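Local coordinates for jacalin-type lectin domain-containing protein (Musa acuminata, PDB 7KMU) that probably binds mannose-type sugars as a jacalin-related banana lectin, a protein with reported antiviral and mitogenic activity, at residues E71-M76 with L92-N97. Sequence-based numbering, arbitrary orientation.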
loop_
_atom_site.group_PDB
_atom_site.type_symbol
_atom_site.label_atom_id
_atom_site.label_comp_id
_atom_site.label_asym_id
_atom_site.label_seq_id
_atom_site.Cartn_x
_atom_site.Cartn_y
_atom_site.Cartn_z
ATOM N N GLU B 71 -15.028 1.024 15.698
ATOM C CA GLU B 71 -14.187 1.900 14.870
ATOM C C GLU B 71 -12.890 1.178 14.533
ATOM O O GLU B 71 -12.239 0.630 15.421
ATOM C CB GLU B 71 -13.896 3.219 15.595
ATOM C CG GLU B 71 -13.256 4.281 14.710
ATOM C CD GLU B 71 -12.956 5.579 15.432
ATOM O OE1 GLU B 71 -12.943 5.586 16.682
ATOM O OE2 GLU B 71 -12.737 6.597 14.742
ATOM N N TYR B 72 -12.514 1.196 13.251
ATOM C CA TYR B 72 -11.283 0.530 12.810
ATOM C C TYR B 72 -10.513 1.410 11.824
ATOM O O TYR B 72 -11.118 2.240 11.154
ATOM C CB TYR B 72 -11.610 -0.846 12.177
ATOM C CG TYR B 72 -12.522 -0.787 10.975
ATOM C CD1 TYR B 72 -13.908 -0.832 11.121
ATOM C CD2 TYR B 72 -12.007 -0.676 9.686
ATOM C CE1 TYR B 72 -14.754 -0.757 10.016
ATOM C CE2 TYR B 72 -12.843 -0.616 8.574
ATOM C CZ TYR B 72 -14.218 -0.668 8.743
ATOM O OH TYR B 72 -15.052 -0.611 7.656
ATOM N N ILE B 73 -9.193 1.178 11.692
ATOM C CA ILE B 73 -8.376 1.947 10.747
ATOM C C ILE B 73 -8.580 1.422 9.317
ATOM O O ILE B 73 -8.384 0.221 9.060
ATOM C CB ILE B 73 -6.876 1.945 11.145
ATOM C CG1 ILE B 73 -6.685 2.460 12.587
ATOM C CG2 ILE B 73 -6.048 2.774 10.150
ATOM C CD1 ILE B 73 -5.274 2.232 13.177
ATOM N N MET B 74 -8.933 2.307 8.382
ATOM C CA MET B 74 -9.110 1.857 7.009
ATOM C C MET B 74 -8.132 2.512 6.016
ATOM O O MET B 74 -8.142 2.155 4.842
ATOM C CB MET B 74 -10.575 1.926 6.528
ATOM C CG MET B 74 -11.225 3.275 6.533
ATOM S SD MET B 74 -13.042 3.084 6.288
ATOM C CE MET B 74 -13.104 2.455 4.565
ATOM N N SER B 75 -7.252 3.410 6.477
ATOM C CA SER B 75 -6.268 4.025 5.592
ATOM C C SER B 75 -5.135 4.632 6.379
ATOM O O SER B 75 -5.308 5.064 7.521
ATOM C CB SER B 75 -6.910 5.091 4.699
ATOM O OG SER B 75 -5.944 5.789 3.929
ATOM N N MET B 76 -3.957 4.669 5.744
ATOM C CA MET B 76 -2.780 5.363 6.236
ATOM C C MET B 76 -2.163 6.082 5.047
ATOM O O MET B 76 -2.092 5.529 3.947
ATOM C CB MET B 76 -1.770 4.412 6.883
ATOM C CG MET B 76 -0.474 5.122 7.300
ATOM S SD MET B 76 0.710 4.094 8.191
ATOM C CE MET B 76 1.399 3.094 6.826
ATOM N N LEU B 92 2.053 12.180 8.428
ATOM C CA LEU B 92 1.308 10.951 8.603
ATOM C C LEU B 92 -0.143 11.243 8.981
ATOM O O LEU B 92 -0.410 12.138 9.786
ATOM C CB LEU B 92 1.978 10.092 9.705
ATOM C CG LEU B 92 1.520 8.635 9.826
ATOM C CD1 LEU B 92 1.826 7.831 8.536
ATOM C CD2 LEU B 92 2.202 7.963 11.029
ATOM N N THR B 93 -1.062 10.445 8.425
ATOM C CA THR B 93 -2.488 10.490 8.708
ATOM C C THR B 93 -2.985 9.061 8.838
ATOM O O THR B 93 -2.541 8.172 8.083
ATOM C CB THR B 93 -3.257 11.158 7.538
ATOM O OG1 THR B 93 -2.788 12.492 7.304
ATOM C CG2 THR B 93 -4.778 11.213 7.772
ATOM N N LEU B 94 -3.916 8.837 9.774
ATOM C CA LEU B 94 -4.642 7.570 9.891
ATOM C C LEU B 94 -6.106 7.907 9.726
ATOM O O LEU B 94 -6.585 8.852 10.373
ATOM C CB LEU B 94 -4.425 6.833 11.227
ATOM C CG LEU B 94 -2.990 6.431 11.559
ATOM C CD1 LEU B 94 -2.916 5.800 12.942
ATOM C CD2 LEU B 94 -2.432 5.443 10.521
ATOM N N THR B 95 -6.821 7.166 8.868
ATOM C CA THR B 95 -8.246 7.415 8.681
ATOM C C THR B 95 -9.010 6.189 9.116
ATOM O O THR B 95 -8.622 5.065 8.784
ATOM C CB THR B 95 -8.568 7.785 7.228
ATOM O OG1 THR B 95 -7.745 8.888 6.814
ATOM C CG2 THR B 95 -10.053 8.151 7.033
ATOM N N THR B 96 -10.052 6.390 9.923
ATOM C CA THR B 96 -10.904 5.292 10.363
ATOM C C THR B 96 -12.200 5.325 9.561
ATOM O O THR B 96 -12.392 6.199 8.719
ATOM C CB THR B 96 -11.173 5.374 11.875
ATOM O OG1 THR B 96 -12.195 6.359 12.120
ATOM C CG2 THR B 96 -9.931 5.677 12.679
ATOM N N ASN B 97 -13.121 4.399 9.871
ATOM C CA ASN B 97 -14.436 4.387 9.232
ATOM C C ASN B 97 -15.283 5.579 9.712
ATOM O O ASN B 97 -16.347 5.836 9.140
ATOM C CB ASN B 97 -15.160 3.055 9.504
ATOM C CG ASN B 97 -15.307 2.677 10.958
ATOM O OD1 ASN B 97 -14.425 2.890 11.792
ATOM N ND2 ASN B 97 -16.441 2.065 11.301
HETATM O O HOH W 1 -5.397 8.144 5.591
#
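Two consecutive residues, M74 and S75, pair with the single T95 across the open ends of a beta hairpin, strands 73-83 and 86-96 of the jacalin-like lectin domain, and the extra residue makes a classic beta bulge. T95 O takes a good bond from M74 N at 2.8 Å and a weak one from S75 N; T95 N returns a nearly straight bond (172°) to S75 O. The two faces of the sheet differ here. On the buried face, M76 and L94 run together in the same direction off the sheet, with M76 CG 3.8 Å from L94 CD2. L92 CD1 meets M76 at CG and SD, and I135 and V137 of strand 132-140 also pack on M76. The S75 and T95 face is looser and wetter: the side chains meet through their CB atoms, 4.0 Å apart, and one water links S75 OG to T95 OG1.

At the mouth of the hairpin the fit tightens again. N97 CG sits between its own backbone N and carbonyl carbon (chi1 55°), and the amide stacks over the Y72 ring, the planes 24° apart, while N97 CB lies over the ring face. N97 OD1 accepts Y72 N at 2.9 Å, the donor standing above the carbonyl plane, and N97 N donates to Y72 O. Next to it, the extended E71 side chain slants across that of T96 and brings its carboxylate to the hydroxyl. R99 forms a salt bridge with E71 OE1, which probably favours the charged form, while T96 OG1 donates at 2.7 Å to the anti lone pair of E71 OE2.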